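Local coordinates for protein neutral ceramidase (PDB 2ZWS) that catalyses hydrolysis of the N-acyl bond of ceramides to sphingosine and fatty acid, and the reverse synthesis, as a secreted zinc-dependent amidohydrolase, at residues Ala12-Glu17 and Gln40-Phe45; Pro169-Tyr174 and Thr413-Val418; Val540-Val545 and Gly634-Phe639. All blocks are in the same frame, centred on the assembly; numbering follows the deposited sequence. Where two conformers were deposited one is given.

Contact 1. Residues Ala12-Glu17 and Gln40-Phe45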
loop_
_atom_site.group_PDB
_atom_site.type_symbol
_atom_site.label_atom_id
_atom_site.label_comp_id
_atom_site.label_asym_id
_atom_site.label_seq_id
_atom_site.Cartn_x
_atom_site.Cartn_y
_atom_site.Cartn_z
ATOM N N ALA A 12 -5.679 -1.697 11.541
ATOM C CA ALA A 12 -5.551 -3.144 11.776
ATOM C C ALA A 12 -4.466 -3.765 10.923
ATOM O O ALA A 12 -4.145 -3.283 9.862
ATOM C CB ALA A 12 -6.860 -3.862 11.531
ATOM N N ASP A 13 -3.900 -4.831 11.452
ATOM C CA ASP A 13 -2.724 -5.505 10.910
ATOM C C ASP A 13 -3.105 -6.324 9.663
ATOM O O ASP A 13 -4.056 -7.133 9.724
ATOM C CB ASP A 13 -2.239 -6.418 12.034
ATOM C CG ASP A 13 -0.922 -7.136 11.734
ATOM O OD1 ASP A 13 -0.379 -7.058 10.606
ATOM O OD2 ASP A 13 -0.411 -7.800 12.679
ATOM N N ILE A 14 -2.419 -6.080 8.531
ATOM C CA ILE A 14 -2.648 -6.825 7.297
ATOM C C ILE A 14 -1.339 -7.503 6.844
ATOM O O ILE A 14 -1.175 -7.852 5.656
ATOM C CB ILE A 14 -3.179 -5.932 6.158
ATOM C CG1 ILE A 14 -2.298 -4.676 5.968
ATOM C CG2 ILE A 14 -4.605 -5.521 6.394
ATOM C CD1 ILE A 14 -2.675 -3.821 4.700
ATOM N N THR A 15 -0.409 -7.705 7.786
ATOM C CA THR A 15 0.905 -8.291 7.439
ATOM C C THR A 15 0.724 -9.752 7.020
ATOM O O THR A 15 0.074 -10.536 7.720
ATOM C CB THR A 15 1.859 -8.255 8.641
ATOM O OG1 THR A 15 1.903 -6.923 9.188
ATOM C CG2 THR A 15 3.282 -8.663 8.216
ATOM N N GLY A 16 1.328 -10.123 5.910
ATOM C CA GLY A 16 1.215 -11.467 5.398
ATOM C C GLY A 16 2.416 -12.325 5.764
ATOM O O GLY A 16 3.083 -12.088 6.756
ATOM N N GLU A 17 2.704 -13.315 4.925
ATOM C CA GLU A 17 3.677 -14.367 5.278
ATOM C C GLU A 17 5.095 -13.810 5.328
ATOM O O GLU A 17 5.581 -13.250 4.333
ATOM C CB GLU A 17 3.552 -15.499 4.246
ATOM C CG GLU A 17 2.205 -16.252 4.372
ATOM C CD GLU A 17 1.812 -17.016 3.123
ATOM O OE1 GLU A 17 1.398 -16.405 2.103
ATOM O OE2 GLU A 17 1.937 -18.251 3.168
ATOM N N GLN A 40 2.589 -4.166 8.272
ATOM C CA GLN A 40 1.707 -3.514 7.319
ATOM C C GLN A 40 0.330 -3.324 7.944
ATOM O O GLN A 40 -0.202 -4.258 8.587
ATOM C CB GLN A 40 1.561 -4.418 6.090
ATOM C CG GLN A 40 2.898 -4.687 5.376
ATOM C CD GLN A 40 2.741 -5.733 4.305
ATOM O OE1 GLN A 40 2.539 -5.404 3.137
ATOM N NE2 GLN A 40 2.760 -6.965 4.687
ATOM N N TRP A 41 -0.267 -2.147 7.725
ATOM C CA TRP A 41 -1.552 -1.799 8.361
ATOM C C TRP A 41 -2.549 -1.291 7.333
ATOM O O TRP A 41 -2.167 -0.715 6.265
ATOM C CB TRP A 41 -1.352 -0.692 9.425
ATOM C CG TRP A 41 -0.351 -1.149 10.463
ATOM C CD1 TRP A 41 1.008 -0.971 10.445
ATOM C CD2 TRP A 41 -0.649 -1.896 11.655
ATOM N NE1 TRP A 41 1.580 -1.571 11.554
ATOM C CE2 TRP A 41 0.585 -2.152 12.308
ATOM C CE3 TRP A 41 -1.828 -2.382 12.221
ATOM C CZ2 TRP A 41 0.658 -2.862 13.501
ATOM C CZ3 TRP A 41 -1.756 -3.088 13.408
ATOM C CH2 TRP A 41 -0.521 -3.333 14.034
ATOM N N ALA A 42 -3.823 -1.564 7.622
ATOM C CA ALA A 42 -4.934 -0.873 6.990
ATOM C C ALA A 42 -5.387 0.219 7.959
ATOM O O ALA A 42 -5.596 -0.042 9.144
ATOM C CB ALA A 42 -6.089 -1.829 6.743
ATOM N N ARG A 43 -5.530 1.425 7.437
ATOM C CA ARG A 43 -5.945 2.589 8.248
ATOM C C ARG A 43 -7.245 3.083 7.645
ATOM O O ARG A 43 -7.278 3.502 6.476
ATOM C CB ARG A 43 -4.857 3.675 8.172
ATOM C CG ARG A 43 -3.609 3.345 9.000
ATOM C CD ARG A 43 -2.480 4.369 8.806
ATOM N NE ARG A 43 -1.341 4.115 9.694
ATOM C CZ ARG A 43 -0.317 3.319 9.385
ATOM N NH1 ARG A 43 -0.292 2.718 8.200
ATOM N NH2 ARG A 43 0.691 3.124 10.249
ATOM N N ALA A 44 -8.317 2.998 8.417
ATOM C CA ALA A 44 -9.674 3.285 7.940
ATOM C C ALA A 44 -10.200 4.569 8.520
ATOM O O ALA A 44 -10.026 4.835 9.736
ATOM C CB ALA A 44 -10.622 2.150 8.313
ATOM N N PHE A 45 -10.899 5.325 7.671
ATOM C CA PHE A 45 -11.434 6.637 8.060
ATOM C C PHE A 45 -12.888 6.619 7.652
ATOM O O PHE A 45 -13.213 6.677 6.465
ATOM C CB PHE A 45 -10.704 7.764 7.319
ATOM C CG PHE A 45 -9.237 7.813 7.619
ATOM C CD1 PHE A 45 -8.359 6.882 7.043
ATOM C CD2 PHE A 45 -8.728 8.754 8.525
ATOM C CE1 PHE A 45 -6.994 6.922 7.329
ATOM C CE2 PHE A 45 -7.346 8.796 8.816
ATOM C CZ PHE A 45 -6.491 7.887 8.212
#
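Ala42 N donates to Ala12 O at 2.8 Å, and Ala12 N returns a bond to Ala42 O at 2.9 Å. Ala12 and Ala42 form a hydrogen-bonded pair between the antiparallel strands 5-13 and 41-49 of the large mixed N-terminal sheet. Further on, Ile14 N reaches Gln40 O at 2.9 Å; the bond is nearly straight (170° at the hydrogen), although the donor is tilted 34° from the carbonyl plane. A side chain then takes over: Thr15 OG1 accepts from Gln40 N at 3.0 Å. The same hydroxyl donates to Asp13 OD1 (2.7 Å) on the syn side of the carboxylate, while Thr15 N meets that oxygen on its anti side, forming an Asx turn. A salt bridge from Arg39 to OD2 further orients the carboxylate. On the face of Asp13, the six-membered part of the Trp41 indole lies against Ala12 and Asp13, CZ3 being 3.6 Å from Asp13 CB. Its NE1 is bonded to Asn580, between the magnesium ligands Asp579 and Asp581, so this sheet end borders the magnesium site. Ala42 CB, on the other face, is met by Ile14 CG2 at 4.0 Å; Ile14 CD1 lies 3.5 Å from backbone Trp41 O.

Contact 2. Residues Pro169-Tyr174 and Thr413-Val418. Unlike the reference sequence in segment 169-174: Ala172 (reference Val).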
loop_
_atom_site.group_PDB
_atom_site.type_symbol
_atom_site.label_atom_id
_atom_site.label_comp_id
_atom_site.label_asym_id
_atom_site.label_seq_id
_atom_site.Cartn_x
_atom_site.Cartn_y
_atom_site.Cartn_z
ATOM N N PRO A 169 2.729 18.956 -24.059
ATOM C CA PRO A 169 2.739 20.389 -24.399
ATOM C C PRO A 169 2.258 21.293 -23.266
ATOM O O PRO A 169 2.322 22.518 -23.385
ATOM C CB PRO A 169 1.741 20.470 -25.556
ATOM C CG PRO A 169 0.787 19.374 -25.306
ATOM C CD PRO A 169 1.567 18.259 -24.637
ATOM N N ASP A 170 1.781 20.694 -22.177
ATOM C CA ASP A 170 1.046 21.413 -21.142
ATOM C C ASP A 170 1.638 21.251 -19.732
ATOM O O ASP A 170 0.905 20.954 -18.783
ATOM C CB ASP A 170 -0.424 20.946 -21.152
ATOM C CG ASP A 170 -0.589 19.445 -20.770
ATOM O OD1 ASP A 170 0.305 18.618 -21.064
ATOM O OD2 ASP A 170 -1.643 19.097 -20.191
ATOM N N ILE A 171 2.937 21.487 -19.574
ATOM C CA ILE A 171 3.589 21.195 -18.288
ATOM C C ILE A 171 3.948 22.396 -17.412
ATOM O O ILE A 171 4.820 22.285 -16.554
ATOM C CB ILE A 171 4.819 20.263 -18.440
ATOM C CG1 ILE A 171 5.968 20.948 -19.204
ATOM C CG2 ILE A 171 4.422 18.973 -19.109
ATOM C CD1 ILE A 171 7.303 20.222 -19.100
ATOM N N ALA A 172 3.301 23.541 -17.627
ATOM C CA ALA A 172 3.524 24.684 -16.733
ATOM C C ALA A 172 3.170 24.311 -15.297
ATOM O O ALA A 172 2.111 23.745 -15.045
ATOM C CB ALA A 172 2.711 25.891 -17.175
ATOM N N GLY A 173 4.075 24.618 -14.369
ATOM C CA GLY A 173 3.920 24.231 -12.964
ATOM C C GLY A 173 4.499 22.847 -12.673
ATOM O O GLY A 173 4.538 22.432 -11.523
ATOM N N TYR A 174 4.942 22.146 -13.716
ATOM C CA TYR A 174 5.522 20.797 -13.601
ATOM C C TYR A 174 6.783 20.654 -14.459
ATOM O O TYR A 174 7.099 19.563 -14.926
ATOM C CB TYR A 174 4.484 19.722 -13.999
ATOM C CG TYR A 174 3.183 19.858 -13.249
ATOM C CD1 TYR A 174 2.086 20.515 -13.817
ATOM C CD2 TYR A 174 3.050 19.359 -11.956
ATOM C CE1 TYR A 174 0.911 20.680 -13.129
ATOM C CE2 TYR A 174 1.864 19.514 -11.257
ATOM C CZ TYR A 174 0.797 20.162 -11.842
ATOM O OH TYR A 174 -0.363 20.301 -11.112
ATOM N N THR A 413 0.862 8.749 -14.369
ATOM C CA THR A 413 1.967 9.691 -14.361
ATOM C C THR A 413 1.451 11.056 -13.954
ATOM O O THR A 413 0.244 11.290 -13.932
ATOM C CB THR A 413 2.550 9.868 -15.744
ATOM O OG1 THR A 413 1.509 10.312 -16.632
ATOM C CG2 THR A 413 3.166 8.566 -16.235
ATOM N N VAL A 414 2.376 11.959 -13.632
ATOM C CA VAL A 414 1.992 13.310 -13.176
ATOM C C VAL A 414 0.947 13.926 -14.130
ATOM O O VAL A 414 -0.138 14.306 -13.698
ATOM C CB VAL A 414 3.232 14.239 -13.032
ATOM C CG1 VAL A 414 2.815 15.720 -12.791
ATOM C CG2 VAL A 414 4.153 13.735 -11.908
ATOM N N MET A 415 1.266 14.023 -15.426
ATOM C CA MET A 415 0.355 14.717 -16.336
ATOM C C MET A 415 -0.906 13.908 -16.611
ATOM O O MET A 415 -1.981 14.487 -16.880
ATOM C CB MET A 415 1.049 15.105 -17.654
ATOM C CG MET A 415 2.132 16.181 -17.521
ATOM S SD MET A 415 1.721 17.532 -16.361
ATOM C CE MET A 415 0.195 18.243 -17.033
ATOM N N ALA A 416 -0.819 12.578 -16.530
ATOM C CA ALA A 416 -2.040 11.777 -16.743
ATOM C C ALA A 416 -3.051 12.085 -15.630
ATOM O O ALA A 416 -4.253 12.256 -15.889
ATOM C CB ALA A 416 -1.721 10.291 -16.842
ATOM N N GLY A 417 -2.550 12.205 -14.410
ATOM C CA GLY A 417 -3.408 12.524 -13.265
ATOM C C GLY A 417 -3.837 13.980 -13.247
ATOM O O GLY A 417 -5.020 14.307 -13.012
ATOM N N VAL A 418 -2.876 14.871 -13.506
ATOM C CA VAL A 418 -3.175 16.308 -13.534
ATOM C C VAL A 418 -4.253 16.649 -14.575
ATOM O O VAL A 418 -5.150 17.433 -14.301
ATOM C CB VAL A 418 -1.904 17.180 -13.743
ATOM C CG1 VAL A 418 -2.292 18.643 -13.990
ATOM C CG2 VAL A 418 -1.008 17.072 -12.525
#
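Met415 and Tyr174 form a Met-aromatic contact where the loop 169-174 rests on the first turns of helix 414-428. The sulfur SD lies 4.6 Å from the centroid of the Tyr174 ring, 37° off its normal, an oblique approach in which CD1 is the nearest ring atom. Two bends shape the Met415 end: chi2 (-40°) places SD by the ring, and chi3 (-59°) turns CE to Asp170 rather than letting the chain run out straight.

Apolar contacts flank the sulfur. Val414 CG1 approaches the ring at CD2, 3.7 Å away, and Val418, one helical turn on, meets the phenol end tip to tip, its CG2 being 3.6 Å from Tyr174 CZ. The ring thus spans a ridge built by Val414, Met415 and Val418. Ile171 crosses Met415 at about a right angle, with its CG2 branch 3.9 Å from Met415 CG.

Among the polar groups, Asp170 meets the methionine tip to tip, but its carboxylate is held by a salt bridge from OD2 to Arg419 of the same helix, so the loop is tied to the helix by charge as well as by packing. Within the loop, Tyr174 N bonds to Ile171 O at 2.8 Å, closing a type II beta turn whose third position is Gly173. Within the helix, Thr413 is the N-cap: its OG1 accepts from Ala416 N at 3.3 Å and is also hydrogen-bonded to Glu454. Strand 411-412, which carries the zinc ligand Glu411, runs into this cap, and the Val414 side chain lies about 12 Å from the zinc ion, so the loop packs on a helix that begins near the metal site. The closest approach between the segments joins a methyl to a carbonyl: Met415 CE is 3.3 Å from Asp170 O.

Contact 3. Residues Val540-Val545 and Gly634-Phe639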
loop_
_atom_site.group_PDB
_atom_site.type_symbol
_atom_site.label_atom_id
_atom_site.label_comp_id
_atom_site.label_asym_id
_atom_site.label_seq_id
_atom_site.Cartn_x
_atom_site.Cartn_y
_atom_site.Cartn_z
ATOM N N VAL A 540 21.429 -4.150 19.926
ATOM C CA VAL A 540 21.375 -5.447 20.624
ATOM C C VAL A 540 20.934 -6.513 19.606
ATOM O O VAL A 540 19.910 -6.330 18.938
ATOM C CB VAL A 540 20.348 -5.414 21.796
ATOM C CG1 VAL A 540 20.284 -6.766 22.547
ATOM C CG2 VAL A 540 20.670 -4.283 22.762
ATOM N N THR A 541 21.705 -7.596 19.470
ATOM C CA THR A 541 21.301 -8.709 18.594
ATOM C C THR A 541 21.295 -10.013 19.380
ATOM O O THR A 541 22.274 -10.381 20.055
ATOM C CB THR A 541 22.148 -8.834 17.276
ATOM O OG1 THR A 541 21.593 -9.841 16.402
ATOM C CG2 THR A 541 23.564 -9.195 17.573
ATOM N N VAL A 542 20.153 -10.685 19.313
ATOM C CA VAL A 542 19.969 -11.976 19.957
ATOM C C VAL A 542 19.346 -12.962 18.968
ATOM O O VAL A 542 18.924 -12.569 17.871
ATOM C CB VAL A 542 19.069 -11.863 21.214
ATOM C CG1 VAL A 542 19.665 -10.874 22.240
ATOM C CG2 VAL A 542 17.621 -11.485 20.834
ATOM N N ALA A 543 19.267 -14.239 19.351
ATOM C CA ALA A 543 18.741 -15.231 18.407
ATOM C C ALA A 543 18.194 -16.425 19.149
ATOM O O ALA A 543 18.747 -16.794 20.198
ATOM C CB ALA A 543 19.811 -15.681 17.408
ATOM N N PHE A 544 17.161 -17.040 18.570
ATOM C CA PHE A 544 16.419 -18.163 19.186
ATOM C C PHE A 544 16.188 -19.282 18.177
ATOM O O PHE A 544 16.045 -19.021 16.983
ATOM C CB PHE A 544 15.014 -17.714 19.577
ATOM C CG PHE A 544 14.962 -16.624 20.608
ATOM C CD1 PHE A 544 14.744 -16.916 21.955
ATOM C CD2 PHE A 544 15.123 -15.292 20.220
ATOM C CE1 PHE A 544 14.664 -15.897 22.880
ATOM C CE2 PHE A 544 15.071 -14.273 21.156
ATOM C CZ PHE A 544 14.823 -14.578 22.495
ATOM N N VAL A 545 16.128 -20.530 18.660
ATOM C CA VAL A 545 15.634 -21.669 17.861
ATOM C C VAL A 545 14.153 -21.397 17.612
ATOM O O VAL A 545 13.421 -21.100 18.556
ATOM C CB VAL A 545 15.791 -22.993 18.662
ATOM C CG1 VAL A 545 15.190 -24.153 17.916
ATOM C CG2 VAL A 545 17.258 -23.257 18.980
ATOM N N GLY A 634 10.560 -18.091 23.863
ATOM C CA GLY A 634 11.744 -18.060 24.723
ATOM C C GLY A 634 12.074 -16.639 25.119
ATOM O O GLY A 634 11.614 -15.690 24.485
ATOM N N SER A 635 12.895 -16.491 26.153
ATOM C CA SER A 635 13.324 -15.178 26.634
ATOM C C SER A 635 14.819 -15.175 26.893
ATOM O O SER A 635 15.352 -16.170 27.382
ATOM C CB SER A 635 12.585 -14.798 27.912
ATOM O OG SER A 635 11.229 -14.467 27.640
ATOM N N THR A 636 15.492 -14.081 26.528
ATOM C CA THR A 636 16.925 -13.938 26.810
ATOM C C THR A 636 17.133 -13.630 28.286
ATOM O O THR A 636 16.193 -13.271 29.013
ATOM C CB THR A 636 17.624 -12.806 25.989
ATOM O OG1 THR A 636 17.161 -11.526 26.434
ATOM C CG2 THR A 636 17.363 -12.955 24.496
ATOM N N ARG A 637 18.374 -13.771 28.730
ATOM C CA ARG A 637 18.763 -13.221 30.017
ATOM C C ARG A 637 18.649 -11.694 29.946
ATOM O O ARG A 637 18.592 -11.122 28.850
ATOM C CB ARG A 637 20.192 -13.643 30.360
ATOM C CG ARG A 637 21.236 -13.029 29.466
ATOM C CD ARG A 637 22.587 -13.617 29.769
ATOM N NE ARG A 637 23.612 -13.001 28.942
ATOM C CZ ARG A 637 24.772 -13.573 28.652
ATOM N NH1 ARG A 637 25.049 -14.788 29.107
ATOM N NH2 ARG A 637 25.650 -12.935 27.895
ATOM N N SER A 638 18.599 -11.028 31.097
ATOM C CA SER A 638 18.583 -9.571 31.087
ATOM C C SER A 638 19.924 -8.951 30.665
ATOM O O SER A 638 20.986 -9.579 30.775
ATOM C CB SER A 638 18.154 -9.021 32.449
ATOM O OG SER A 638 19.196 -9.221 33.384
ATOM N N PHE A 639 19.853 -7.714 30.170
ATOM C CA PHE A 639 21.020 -6.873 29.891
ATOM C C PHE A 639 20.727 -5.475 30.415
ATOM O O PHE A 639 19.558 -5.136 30.648
ATOM C CB PHE A 639 21.365 -6.851 28.388
ATOM C CG PHE A 639 20.240 -6.361 27.501
ATOM C CD1 PHE A 639 19.284 -7.247 27.035
ATOM C CD2 PHE A 639 20.149 -5.019 27.140
ATOM C CE1 PHE A 639 18.238 -6.811 26.233
ATOM C CE2 PHE A 639 19.096 -4.569 26.316
ATOM C CZ PHE A 639 18.159 -5.464 25.860
#
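Thr636, which packs against Val542 and Phe544, has a hydroxyl held by two hydrogen bonds: OG1 donates to Arg637 O at 2.8 Å and is also bonded to Ile615 N of strand 611-622. A chi1 of 69° puts OG1 between the backbone N and the carbonyl carbon, where it meets these partners, while CG2 turns to Val542 and Phe544. The contact is thus a piece of the interior of a beta-sandwich, with strand 539-545 in one sheet and strand 629-642 in the other. Thr636 CG2 meets Val542 CG1 tip to tip at 3.8 Å and comes to 3.6 Å from Phe544 CZ, the two side chains crossing at about a right angle. The Phe544 ring also reaches backbone polar atoms: CE1 lies 3.5 Å from Gly634 O, and Ser635 N stands at the ring edge. At the far end, Val540 CG1 sits 4.1 Å above one face of the Phe639 ring, offset toward the rim, and Val540 CG2 is 3.9 Å from Phe639 CE2. Side-chain contacts are mainly apolar and no hydrogen bond joins the segments, consistent with hydrophobic burial joining the sheets; 634-639 belongs to a region required for correct folding and localization.

Overall arrangement
Along the chain the contacts follow in series: contact 1 closes before contact 2 opens, and contact 3 comes last. Contacts 1 and 2 both belong to the N-terminal family region, with centres about 32 Å apart: one lies within the mixed sheet near the middle of the chain, the other at helix 414-428 on the zinc side. Contact 3 is in the C-terminal sandwich; its centre is about 28 Å from that of contact 1 and about 53 Å from that of contact 2, with contacts 2 and 3 on opposite sides of the chain's centre. Strand 32-36, between the two segments of contact 1, joins the sheet containing 539-545, and the magnesium ion is bound by His37 together with Asp579, Asp581 and Thr584. Sheet and metal therefore link the two regions.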